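Local coordinates for cytochrome C (Marichromatium purpuratum 984, PDB 5LO9), which probably oxidises thiosulfate to tetrathionate as a fused TsdBA thiosulfate dehydrogenase, passing electrons through its c-type hemes, at residues R262-D274 / D284-R296. Numbering follows the deposited sequence.
Sequences RLGARLFRHTNTD and DQTCAGCHLDNGR. With HEC (heme c), chain E; EDO (1,2-ethanediol), chain B.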
loop_
_atom_site.group_PDB
_atom_site.type_symbol
_atom_site.label_atom_id
_atom_site.label_comp_id
_atom_site.label_asym_id
_atom_site.label_seq_id
_atom_site.Cartn_x
_atom_site.Cartn_y
_atom_site.Cartn_z
ATOM N N ARG A 262 8.885 -14.044 1.001
ATOM C CA ARG A 262 9.858 -14.757 1.814
ATOM C C ARG A 262 11.013 -13.843 2.206
ATOM O O ARG A 262 11.455 -13.826 3.368
ATOM C CB ARG A 262 10.316 -15.980 1.039
ATOM C CG ARG A 262 11.545 -16.680 1.564
ATOM C CD ARG A 262 11.836 -17.929 0.712
ATOM N NE ARG A 262 10.628 -18.737 0.653
ATOM C CZ ARG A 262 10.317 -19.569 -0.317
ATOM N NH1 ARG A 262 11.140 -19.720 -1.349
ATOM N NH2 ARG A 262 9.173 -20.236 -0.237
ATOM N N LEU A 263 11.497 -13.042 1.262
ATOM C CA LEU A 263 12.578 -12.118 1.587
ATOM C C LEU A 263 12.126 -11.120 2.638
ATOM O O LEU A 263 12.832 -10.871 3.610
ATOM C CB LEU A 263 13.042 -11.379 0.339
ATOM C CG LEU A 263 14.131 -10.337 0.597
ATOM C CD1 LEU A 263 15.321 -10.994 1.126
ATOM C CD2 LEU A 263 14.483 -9.611 -0.676
ATOM N N GLY A 264 10.947 -10.533 2.459
ATOM C CA GLY A 264 10.468 -9.593 3.449
ATOM C C GLY A 264 10.340 -10.237 4.815
ATOM O O GLY A 264 10.624 -9.615 5.841
ATOM N N ALA A 265 9.918 -11.491 4.853
ATOM C CA ALA A 265 9.882 -12.183 6.132
ATOM C C ALA A 265 11.274 -12.362 6.699
ATOM O O ALA A 265 11.456 -12.321 7.919
ATOM C CB ALA A 265 9.234 -13.550 6.008
ATOM N N ARG A 266 12.274 -12.546 5.850
ATOM C CA ARG A 266 13.605 -12.712 6.418
ATOM C C ARG A 266 14.253 -11.373 6.775
ATOM O O ARG A 266 14.979 -11.292 7.773
ATOM C CB ARG A 266 14.446 -13.567 5.451
ATOM C CG ARG A 266 15.742 -13.032 4.923
ATOM C CD ARG A 266 16.760 -14.176 4.661
ATOM N NE ARG A 266 17.995 -13.855 5.387
ATOM C CZ ARG A 266 18.638 -14.665 6.223
ATOM N NH1 ARG A 266 18.164 -15.890 6.436
ATOM N NH2 ARG A 266 19.757 -14.239 6.852
ATOM N N LEU A 267 13.947 -10.298 6.054
ATOM C CA LEU A 267 14.442 -9.001 6.473
ATOM C C LEU A 267 13.798 -8.568 7.779
ATOM O O LEU A 267 14.418 -7.867 8.580
ATOM C CB LEU A 267 14.148 -7.975 5.410
ATOM C CG LEU A 267 14.793 -8.111 4.040
ATOM C CD1 LEU A 267 14.412 -6.888 3.185
ATOM C CD2 LEU A 267 16.272 -8.205 4.190
ATOM N N PHE A 268 12.535 -8.936 7.977
ATOM C CA PHE A 268 11.844 -8.614 9.217
ATOM C C PHE A 268 12.512 -9.290 10.413
ATOM O O PHE A 268 12.652 -8.690 11.490
ATOM C CB PHE A 268 10.385 -9.055 9.094
ATOM C CG PHE A 268 9.439 -8.343 10.015
ATOM C CD1 PHE A 268 8.822 -7.176 9.613
ATOM C CD2 PHE A 268 9.149 -8.862 11.266
ATOM C CE1 PHE A 268 7.920 -6.513 10.443
ATOM C CE2 PHE A 268 8.252 -8.216 12.097
ATOM C CZ PHE A 268 7.634 -7.022 11.680
ATOM N N ARG A 269 12.910 -10.550 10.236
ATOM C CA ARG A 269 13.472 -11.387 11.284
ATOM C C ARG A 269 14.988 -11.212 11.437
ATOM O O ARG A 269 15.531 -11.381 12.540
ATOM C CB ARG A 269 13.125 -12.849 10.962
ATOM C CG ARG A 269 13.633 -13.903 11.918
ATOM C CD ARG A 269 12.943 -13.838 13.259
ATOM N NE ARG A 269 13.635 -12.968 14.205
ATOM C CZ ARG A 269 13.329 -12.839 15.491
ATOM N NH1 ARG A 269 12.328 -13.524 16.040
ATOM N NH2 ARG A 269 14.034 -11.999 16.227
ATOM N N HIS A 270 15.700 -10.893 10.364
ATOM C CA HIS A 270 17.154 -10.819 10.412
ATOM C C HIS A 270 17.629 -9.461 9.936
ATOM O O HIS A 270 18.623 -9.351 9.232
ATOM C CB HIS A 270 17.775 -11.942 9.594
ATOM C CG HIS A 270 17.332 -13.314 10.028
ATOM N ND1 HIS A 270 17.930 -14.000 11.065
ATOM C CD2 HIS A 270 16.332 -14.111 9.582
ATOM C CE1 HIS A 270 17.338 -15.170 11.217
ATOM N NE2 HIS A 270 16.359 -15.262 10.336
ATOM N N THR A 271 16.929 -8.408 10.376
ATOM C CA THR A 271 17.127 -7.076 9.825
ATOM C C THR A 271 18.582 -6.645 9.917
ATOM O O THR A 271 19.112 -5.984 9.006
ATOM C CB THR A 271 16.254 -6.068 10.565
ATOM O OG1 THR A 271 15.000 -6.662 10.941
ATOM C CG2 THR A 271 15.980 -4.894 9.652
ATOM N N ASN A 272 19.256 -7.038 10.993
ATOM C CA ASN A 272 20.569 -6.493 11.297
ATOM C C ASN A 272 21.703 -7.263 10.633
ATOM O O ASN A 272 22.829 -6.759 10.596
ATOM C CB ASN A 272 20.785 -6.497 12.807
ATOM C CG ASN A 272 20.888 -7.885 13.350
ATOM O OD1 ASN A 272 19.987 -8.695 13.196
ATOM N ND2 ASN A 272 22.039 -8.204 13.897
ATOM N N THR A 273 21.428 -8.453 10.107
ATOM C CA THR A 273 22.454 -9.312 9.540
ATOM C C THR A 273 22.319 -9.573 8.049
ATOM O O THR A 273 23.307 -9.973 7.418
ATOM C CB THR A 273 22.458 -10.668 10.243
ATOM O OG1 THR A 273 21.238 -11.348 9.929
ATOM C CG2 THR A 273 22.551 -10.464 11.704
ATOM N N ASP A 274 21.135 -9.423 7.481
ATOM C CA ASP A 274 20.969 -9.665 6.061
ATOM C C ASP A 274 21.733 -8.616 5.243
ATOM O O ASP A 274 21.639 -7.406 5.528
ATOM C CB ASP A 274 19.491 -9.650 5.695
ATOM C CG ASP A 274 19.252 -10.095 4.270
ATOM O OD1 ASP A 274 18.973 -11.300 4.066
ATOM O OD2 ASP A 274 19.350 -9.235 3.362
ATOM N N ASP A 284 21.666 -3.236 17.136
ATOM C CA ASP A 284 21.518 -4.679 17.255
ATOM C C ASP A 284 20.063 -5.023 17.559
ATOM O O ASP A 284 19.747 -5.615 18.588
ATOM C CB ASP A 284 22.482 -5.229 18.313
ATOM C CG ASP A 284 23.952 -5.155 17.865
ATOM O OD1 ASP A 284 24.204 -5.230 16.641
ATOM O OD2 ASP A 284 24.851 -5.080 18.726
ATOM N N GLN A 285 19.195 -4.698 16.609
ATOM C CA GLN A 285 17.765 -4.879 16.712
ATOM C C GLN A 285 17.279 -5.584 15.456
ATOM O O GLN A 285 17.992 -5.655 14.454
ATOM C CB GLN A 285 17.059 -3.543 16.854
ATOM C CG GLN A 285 17.532 -2.723 18.037
ATOM C CD GLN A 285 17.153 -3.268 19.411
ATOM O OE1 GLN A 285 17.994 -3.348 20.303
ATOM N NE2 GLN A 285 15.888 -3.575 19.607
ATOM N N THR A 286 16.063 -6.121 15.531
ATOM C CA THR A 286 15.325 -6.570 14.363
ATOM C C THR A 286 13.871 -6.171 14.552
ATOM O O THR A 286 13.398 -5.988 15.676
ATOM C CB THR A 286 15.383 -8.083 14.129
ATOM O OG1 THR A 286 14.664 -8.755 15.177
ATOM C CG2 THR A 286 16.817 -8.625 14.046
ATOM N N CYS A 287 13.155 -6.082 13.428
ATOM C CA CYS A 287 11.734 -5.758 13.469
ATOM C C CYS A 287 11.010 -6.755 14.354
ATOM O O CYS A 287 10.103 -6.397 15.112
ATOM C CB CYS A 287 11.123 -5.804 12.057
ATOM S SG CYS A 287 11.986 -4.984 10.649
ATOM N N ALA A 288 11.396 -8.023 14.243
ATOM C CA ALA A 288 10.697 -9.109 14.902
ATOM C C ALA A 288 10.778 -9.018 16.420
ATOM O O ALA A 288 9.929 -9.598 17.110
ATOM C CB ALA A 288 11.295 -10.437 14.427
ATOM N N GLY A 289 11.778 -8.306 16.944
ATOM C CA GLY A 289 11.986 -8.246 18.375
ATOM C C GLY A 289 10.951 -7.411 19.105
ATOM O O GLY A 289 10.761 -7.570 20.314
ATOM N N CYS A 290 10.352 -6.445 18.425
ATOM C CA CYS A 290 9.278 -5.671 19.014
ATOM C C CYS A 290 7.913 -6.027 18.439
ATOM O O CYS A 290 6.908 -5.490 18.910
ATOM C CB CYS A 290 9.532 -4.181 18.819
ATOM S SG CYS A 290 11.106 -3.587 19.483
ATOM N N HIS A 291 7.856 -6.872 17.405
ATOM C CA HIS A 291 6.620 -7.226 16.692
ATOM C C HIS A 291 6.604 -8.754 16.650
ATOM O O HIS A 291 7.019 -9.393 15.673
ATOM C CB HIS A 291 6.545 -6.615 15.281
ATOM C CG HIS A 291 6.604 -5.117 15.247
ATOM N ND1 HIS A 291 5.504 -4.329 15.503
ATOM C CD2 HIS A 291 7.615 -4.263 14.937
ATOM C CE1 HIS A 291 5.837 -3.052 15.366
ATOM N NE2 HIS A 291 7.110 -2.983 15.020
ATOM N N LEU A 292 6.138 -9.345 17.739
ATOM C CA LEU A 292 6.424 -10.743 18.007
ATOM C C LEU A 292 5.753 -11.699 17.004
ATOM O O LEU A 292 4.755 -11.390 16.340
ATOM C CB LEU A 292 5.980 -11.054 19.421
ATOM C CG LEU A 292 6.617 -10.168 20.473
ATOM C CD1 LEU A 292 6.082 -10.573 21.809
ATOM C CD2 LEU A 292 8.120 -10.298 20.432
ATOM N N ASP A 293 6.306 -12.903 16.946
ATOM C CA ASP A 293 5.907 -13.913 15.971
ATOM C C ASP A 293 6.083 -13.362 14.563
ATOM O O ASP A 293 5.266 -13.593 13.666
ATOM C CB ASP A 293 4.475 -14.418 16.194
ATOM C CG ASP A 293 4.230 -15.754 15.502
ATOM O OD1 ASP A 293 5.244 -16.344 15.039
ATOM O OD2 ASP A 293 3.069 -16.232 15.445
ATOM N N ASN A 294 7.148 -12.592 14.393
ATOM C CA ASN A 294 7.542 -12.054 13.085
ATOM C C ASN A 294 6.426 -11.220 12.466
ATOM O O ASN A 294 6.204 -11.232 11.255
ATOM C CB ASN A 294 7.984 -13.172 12.149
ATOM C CG ASN A 294 9.112 -12.739 11.231
ATOM O OD1 ASN A 294 9.984 -11.950 11.623
ATOM N ND2 ASN A 294 9.127 -13.288 10.017
ATOM N N GLY A 295 5.761 -10.444 13.309
ATOM C CA GLY A 295 4.737 -9.551 12.865
ATOM C C GLY A 295 3.355 -10.125 12.905
ATOM O O GLY A 295 2.422 -9.432 12.495
ATOM N N ARG A 296 3.164 -11.328 13.452
ATOM C CA ARG A 296 1.828 -11.930 13.426
ATOM C C ARG A 296 1.036 -11.782 14.719
ATOM O O ARG A 296 -0.182 -11.998 14.697
ATOM C CB ARG A 296 1.915 -13.417 13.111
ATOM C CG ARG A 296 2.695 -13.773 11.856
ATOM C CD ARG A 296 2.967 -15.235 11.807
ATOM N NE ARG A 296 3.165 -15.769 10.471
ATOM C CZ ARG A 296 2.191 -16.241 9.706
ATOM N NH1 ARG A 296 0.920 -16.214 10.111
ATOM N NH2 ARG A 296 2.496 -16.721 8.522
HETATM FE FE HEC E . 7.955 -1.006 14.561
HETATM C CHA HEC E . 4.827 0.545 14.949
HETATM C CHB HEC E . 7.212 -1.740 11.219
HETATM C CHC HEC E . 11.199 -2.323 14.104
HETATM C CHD HEC E . 8.530 -0.661 17.932
HETATM N NA HEC E . 6.311 -0.661 13.332
HETATM C C1A HEC E . 5.193 -0.028 13.666
HETATM C C2A HEC E . 4.219 0.071 12.556
HETATM C C3A HEC E . 4.903 -0.601 11.465
HETATM C C4A HEC E . 6.203 -1.023 12.042
HETATM C CMA HEC E . 4.375 -0.826 10.094
HETATM C CAA HEC E . 2.840 0.679 12.593
HETATM C CBA HEC E . 1.922 -0.227 13.406
HETATM C CGA HEC E . 0.480 0.251 13.356
HETATM O O1A HEC E . -0.401 -0.578 13.679
HETATM O O2A HEC E . 0.211 1.445 13.023
HETATM N NB HEC E . 9.022 -1.866 12.985
HETATM C C1B HEC E . 8.544 -2.069 11.739
HETATM C C2B HEC E . 9.530 -2.674 10.838
HETATM C C3B HEC E . 10.703 -2.836 11.686
HETATM C C4B HEC E . 10.277 -2.291 12.989
HETATM C CMB HEC E . 9.354 -3.065 9.415
HETATM C CAB HEC E . 12.028 -3.399 11.289
HETATM C CBB HEC E . 12.630 -2.466 10.239
HETATM N NC HEC E . 9.589 -1.407 15.798
HETATM C C1C HEC E . 10.770 -1.944 15.453
HETATM C C2C HEC E . 11.666 -2.171 16.610
HETATM C C3C HEC E . 10.872 -1.666 17.742
HETATM C C4C HEC E . 9.601 -1.235 17.114
HETATM C CMC HEC E . 13.054 -2.759 16.572
HETATM C CAC HEC E . 11.183 -1.636 19.227
HETATM C CBC HEC E . 12.519 -1.022 19.501
HETATM N ND HEC E . 6.866 -0.184 16.137
HETATM C C1D HEC E . 7.274 -0.141 17.395
HETATM C C2D HEC E . 6.289 0.486 18.295
HETATM C C3D HEC E . 5.159 0.870 17.429
HETATM C C4D HEC E . 5.662 0.397 16.110
HETATM C CMD HEC E . 6.485 0.680 19.759
HETATM C CAD HEC E . 3.843 1.545 17.772
HETATM C CBD HEC E . 3.959 2.917 18.470
HETATM C CGD HEC E . 4.637 4.073 17.705
HETATM O O1D HEC E . 5.787 3.965 17.179
HETATM O O2D HEC E . 4.022 5.173 17.652
HETATM C C1 EDO B . 8.102 -16.315 8.641
HETATM O O1 EDO B . 8.606 -16.398 9.959
HETATM C C2 EDO B . 6.577 -16.126 8.709
HETATM O O2 EDO B . 5.970 -14.849 8.397
#
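With CG anti to its own nitrogen (chi1 -157°), Phe-268 swings its ring against Cys-287 CB, while SG of Cys-287, anti to its own carbonyl carbon, reaches the heme and leaves CB over the ring. Cys-287 CB stands 3.4 Å from the Phe-268 ring centroid, almost on the ring normal, a CH-pi contact; SG, thioether-bonded to the heme, adds a sulfur-aromatic contact over the face. His-291 CB, of the axial iron ligand, meets the rim at Phe-268 CZ (3.8 Å). Replacing Phe-268 by an alanine would probably open a gap at Cys-287 CB and His-291 CB, leaving the thioether cysteine without its aromatic cover. Asn-294 turns its amide 82° from the ring, OD1 at the edge beside Phe-268 CD2, and ND2 donates a hydrogen bond to Ala-265 O (3.3 Å; N-H...O angle 173°). Thr-271 OG1 donates to Leu-267 O (2.7 Å) and accepts from Cys-287 N (3.2 Å), while Ala-288 N donates a hydrogen bond to Phe-268 O. The Arg-269 guanidinium lays one face on Ala-288 CB, with CZ 3.3 Å away, and NH2 hydrogen-bonds a propionate oxygen of another heme. The contact thus joins the C-terminal end of helix 256-269 to the heme-binding loop and the short, weakly bonded turn 292-295, with helix 351-363 packing on Leu-263 and Ala-265.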